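Local coordinates for protein viral CASP8 and FADD-like apoptosis regulator (Molluscum contagiosum virus subtype 1, PDB 2BBR) that inhibits death-receptor-induced apoptosis by interfering with caspase-8 recruitment and activation at the death-inducing signaling complex, and suppresses host NF-kappa-B activation, at residues E111-A119 against L130-L139. Sequence-based numbering, arbitrary orientation.
Sequences ELRALRLFA and LSESSRFVEL
One helix packs against the N-terminal end of the next and the loop leading into it, within the death-fold helical bundle of the second death effector domain: L112, L115, R116 and A119 of helix 109-122 meet residues 130-136 and L139 at the start of helix 136-145. L139 supplies the apolar centre: its CD2 lies 3.8 Å from L115 CB, and its CD1 the same distance from A119 CB. L130 CD1 adds a looser contact to that A119 methyl. With CG anti to the backbone N (chi1 177°), L112 brings CD1 to the rim of the F136 ring, near its plane, and 3.7 Å from F136 CA, while CD2 rests 3.4 Å from S134 O. L115 meets the same ring obliquely, CD1 to CE1, and also touches M160 and L161 of helix 155-163.

The polar half belongs to R116, which is buried and runs along the type I turn S131-S134. A bend at chi3 (-56°) turns its guanidinium so that one face looks at S131 O and E132, the other at L112 O and R113 CA of its own helix. The turn is braced from within by S131 N donating to S134 OG, and by an ST turn at S131 OG. R135 N, at the N-cap, donates to E138 OE2. Across the contact, R116 NH1 makes a weak, bent hydrogen bond to S134 O, 3.1 Å long with 128° at the hydrogen.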
loop_
_atom_site.group_PDB
_atom_site.type_symbol
_atom_site.label_atom_id
_atom_site.label_comp_id
_atom_site.label_asym_id
_atom_site.label_seq_id
_atom_site.Cartn_x
_atom_site.Cartn_y
_atom_site.Cartn_z
ATOM N N GLU A 111 11.120 11.668 -10.614
ATOM C CA GLU A 111 10.767 10.355 -11.145
ATOM C C GLU A 111 9.248 10.202 -11.148
ATOM O O GLU A 111 8.663 9.723 -12.115
ATOM C CB GLU A 111 11.400 9.247 -10.295
ATOM C CG GLU A 111 12.920 9.217 -10.358
ATOM C CD GLU A 111 13.534 8.182 -9.433
ATOM O OE1 GLU A 111 13.236 8.215 -8.220
ATOM O OE2 GLU A 111 14.325 7.345 -9.918
ATOM N N LEU A 112 8.612 10.624 -10.059
ATOM C CA LEU A 112 7.163 10.527 -9.960
ATOM C C LEU A 112 6.498 11.371 -11.043
ATOM O O LEU A 112 5.520 10.948 -11.659
ATOM C CB LEU A 112 6.697 10.971 -8.572
ATOM C CG LEU A 112 5.186 10.994 -8.320
ATOM C CD1 LEU A 112 4.580 9.618 -8.575
ATOM C CD2 LEU A 112 4.929 11.433 -6.890
ATOM N N ARG A 113 7.029 12.569 -11.279
ATOM C CA ARG A 113 6.481 13.438 -12.311
ATOM C C ARG A 113 6.586 12.756 -13.677
ATOM O O ARG A 113 5.644 12.772 -14.462
ATOM C CB ARG A 113 7.236 14.768 -12.345
ATOM C CG ARG A 113 6.841 15.682 -13.497
ATOM C CD ARG A 113 7.900 16.748 -13.711
ATOM N NE ARG A 113 9.230 16.147 -13.776
ATOM C CZ ARG A 113 9.604 15.249 -14.683
ATOM N NH1 ARG A 113 8.752 14.845 -15.616
ATOM N NH2 ARG A 113 10.825 14.737 -14.643
ATOM N N ALA A 114 7.739 12.151 -13.954
ATOM C CA ALA A 114 7.940 11.469 -15.226
ATOM C C ALA A 114 6.926 10.340 -15.388
ATOM O O ALA A 114 6.359 10.152 -16.459
ATOM C CB ALA A 114 9.359 10.916 -15.312
ATOM N N LEU A 115 6.691 9.594 -14.310
ATOM C CA LEU A 115 5.746 8.484 -14.352
ATOM C C LEU A 115 4.331 8.973 -14.630
ATOM O O LEU A 115 3.599 8.355 -15.402
ATOM C CB LEU A 115 5.786 7.704 -13.035
ATOM C CG LEU A 115 7.081 6.930 -12.777
ATOM C CD1 LEU A 115 7.058 6.364 -11.372
ATOM C CD2 LEU A 115 7.238 5.818 -13.809
ATOM N N ARG A 116 3.943 10.080 -13.999
ATOM C CA ARG A 116 2.606 10.623 -14.222
ATOM C C ARG A 116 2.453 11.024 -15.687
ATOM O O ARG A 116 1.396 10.833 -16.284
ATOM C CB ARG A 116 2.344 11.836 -13.321
ATOM C CG ARG A 116 2.245 11.510 -11.835
ATOM C CD ARG A 116 1.662 12.692 -11.065
ATOM N NE ARG A 116 2.439 13.910 -11.279
ATOM C CZ ARG A 116 3.317 14.406 -10.414
ATOM N NH1 ARG A 116 3.537 13.799 -9.259
ATOM N NH2 ARG A 116 3.987 15.508 -10.716
ATOM N N LEU A 117 3.517 11.578 -16.261
ATOM C CA LEU A 117 3.493 11.986 -17.660
ATOM C C LEU A 117 3.407 10.760 -18.571
ATOM O O LEU A 117 2.685 10.776 -19.568
ATOM C CB LEU A 117 4.735 12.820 -17.991
ATOM C CG LEU A 117 4.860 14.143 -17.225
ATOM C CD1 LEU A 117 6.103 14.891 -17.683
ATOM C CD2 LEU A 117 3.618 14.993 -17.457
ATOM N N PHE A 118 4.139 9.697 -18.231
ATOM C CA PHE A 118 4.096 8.473 -19.033
ATOM C C PHE A 118 2.672 7.934 -19.035
ATOM O O PHE A 118 2.157 7.503 -20.068
ATOM C CB PHE A 118 5.007 7.376 -18.462
ATOM C CG PHE A 118 6.476 7.694 -18.504
ATOM C CD1 PHE A 118 6.993 8.634 -19.390
ATOM C CD2 PHE A 118 7.355 7.015 -17.665
ATOM C CE1 PHE A 118 8.364 8.890 -19.436
ATOM C CE2 PHE A 118 8.723 7.263 -17.704
ATOM C CZ PHE A 118 9.229 8.203 -18.591
ATOM N N ALA A 119 2.040 7.948 -17.865
ATOM C CA ALA A 119 0.678 7.449 -17.731
ATOM C C ALA A 119 -0.306 8.235 -18.589
ATOM O O ALA A 119 -1.144 7.653 -19.278
ATOM C CB ALA A 119 0.245 7.494 -16.268
ATOM N N LEU A 130 -4.962 13.086 -12.318
ATOM C CA LEU A 130 -3.608 13.339 -11.846
ATOM C C LEU A 130 -3.201 14.801 -11.961
ATOM O O LEU A 130 -3.631 15.512 -12.873
ATOM C CB LEU A 130 -2.620 12.493 -12.645
ATOM C CG LEU A 130 -2.827 10.978 -12.635
ATOM C CD1 LEU A 130 -1.917 10.335 -13.669
ATOM C CD2 LEU A 130 -2.548 10.432 -11.242
ATOM N N SER A 131 -2.364 15.242 -11.028
ATOM C CA SER A 131 -1.858 16.608 -11.021
ATOM C C SER A 131 -0.445 16.567 -10.459
ATOM O O SER A 131 0.043 15.505 -10.063
ATOM C CB SER A 131 -2.731 17.515 -10.149
ATOM O OG SER A 131 -2.553 17.231 -8.773
ATOM N N GLU A 132 0.205 17.725 -10.418
ATOM C CA GLU A 132 1.567 17.822 -9.911
ATOM C C GLU A 132 1.657 17.483 -8.426
ATOM O O GLU A 132 2.750 17.346 -7.879
ATOM C CB GLU A 132 2.117 19.225 -10.175
ATOM C CG GLU A 132 2.114 19.585 -11.655
ATOM C CD GLU A 132 2.729 20.937 -11.946
ATOM O OE1 GLU A 132 3.948 21.097 -11.734
ATOM O OE2 GLU A 132 1.991 21.841 -12.391
ATOM N N SER A 133 0.509 17.340 -7.771
ATOM C CA SER A 133 0.507 17.002 -6.356
ATOM C C SER A 133 0.172 15.531 -6.111
ATOM O O SER A 133 0.192 15.070 -4.972
ATOM C CB SER A 133 -0.486 17.887 -5.598
ATOM O OG SER A 133 -1.808 17.700 -6.073
ATOM N N SER A 134 -0.127 14.789 -7.175
ATOM C CA SER A 134 -0.475 13.377 -7.034
ATOM C C SER A 134 0.672 12.500 -6.548
ATOM O O SER A 134 1.761 12.510 -7.117
ATOM C CB SER A 134 -0.990 12.819 -8.363
ATOM O OG SER A 134 -2.194 13.446 -8.760
ATOM N N ARG A 135 0.407 11.728 -5.496
ATOM C CA ARG A 135 1.395 10.815 -4.926
ATOM C C ARG A 135 1.449 9.544 -5.777
ATOM O O ARG A 135 0.558 9.300 -6.592
ATOM C CB ARG A 135 0.994 10.418 -3.500
ATOM C CG ARG A 135 0.763 11.566 -2.530
ATOM C CD ARG A 135 0.460 11.012 -1.140
ATOM N NE ARG A 135 0.386 12.050 -0.114
ATOM C CZ ARG A 135 -0.685 12.800 0.125
ATOM N NH1 ARG A 135 -1.791 12.636 -0.586
ATOM N NH2 ARG A 135 -0.648 13.720 1.079
ATOM N N PHE A 136 2.481 8.728 -5.580
ATOM C CA PHE A 136 2.587 7.480 -6.330
ATOM C C PHE A 136 1.364 6.590 -6.082
ATOM O O PHE A 136 0.832 5.993 -7.021
ATOM C CB PHE A 136 3.855 6.710 -5.953
ATOM C CG PHE A 136 4.043 5.437 -6.736
ATOM C CD1 PHE A 136 4.381 5.474 -8.083
ATOM C CD2 PHE A 136 3.857 4.198 -6.132
ATOM C CE1 PHE A 136 4.529 4.297 -8.815
ATOM C CE2 PHE A 136 4.003 3.018 -6.854
ATOM C CZ PHE A 136 4.338 3.064 -8.197
ATOM N N VAL A 137 0.904 6.498 -4.835
ATOM C CA VAL A 137 -0.259 5.654 -4.567
ATOM C C VAL A 137 -1.483 6.173 -5.300
ATOM O O VAL A 137 -2.361 5.400 -5.680
ATOM C CB VAL A 137 -0.581 5.537 -3.052
ATOM C CG1 VAL A 137 0.502 4.732 -2.357
ATOM C CG2 VAL A 137 -0.724 6.916 -2.427
ATOM N N GLU A 138 -1.549 7.483 -5.507
ATOM C CA GLU A 138 -2.678 8.052 -6.225
ATOM C C GLU A 138 -2.546 7.726 -7.716
ATOM O O GLU A 138 -3.545 7.498 -8.396
ATOM C CB GLU A 138 -2.762 9.556 -5.941
ATOM C CG GLU A 138 -3.267 9.813 -4.514
ATOM C CD GLU A 138 -2.988 11.210 -3.981
ATOM O OE1 GLU A 138 -3.522 11.541 -2.901
ATOM O OE2 GLU A 138 -2.234 11.969 -4.617
ATOM N N LEU A 139 -1.315 7.672 -8.217
ATOM C CA LEU A 139 -1.076 7.300 -9.609
ATOM C C LEU A 139 -1.509 5.838 -9.789
ATOM O O LEU A 139 -2.161 5.490 -10.776
ATOM C CB LEU A 139 0.409 7.445 -9.956
ATOM C CG LEU A 139 0.871 6.847 -11.289
ATOM C CD1 LEU A 139 0.106 7.481 -12.441
ATOM C CD2 LEU A 139 2.370 7.061 -11.456
#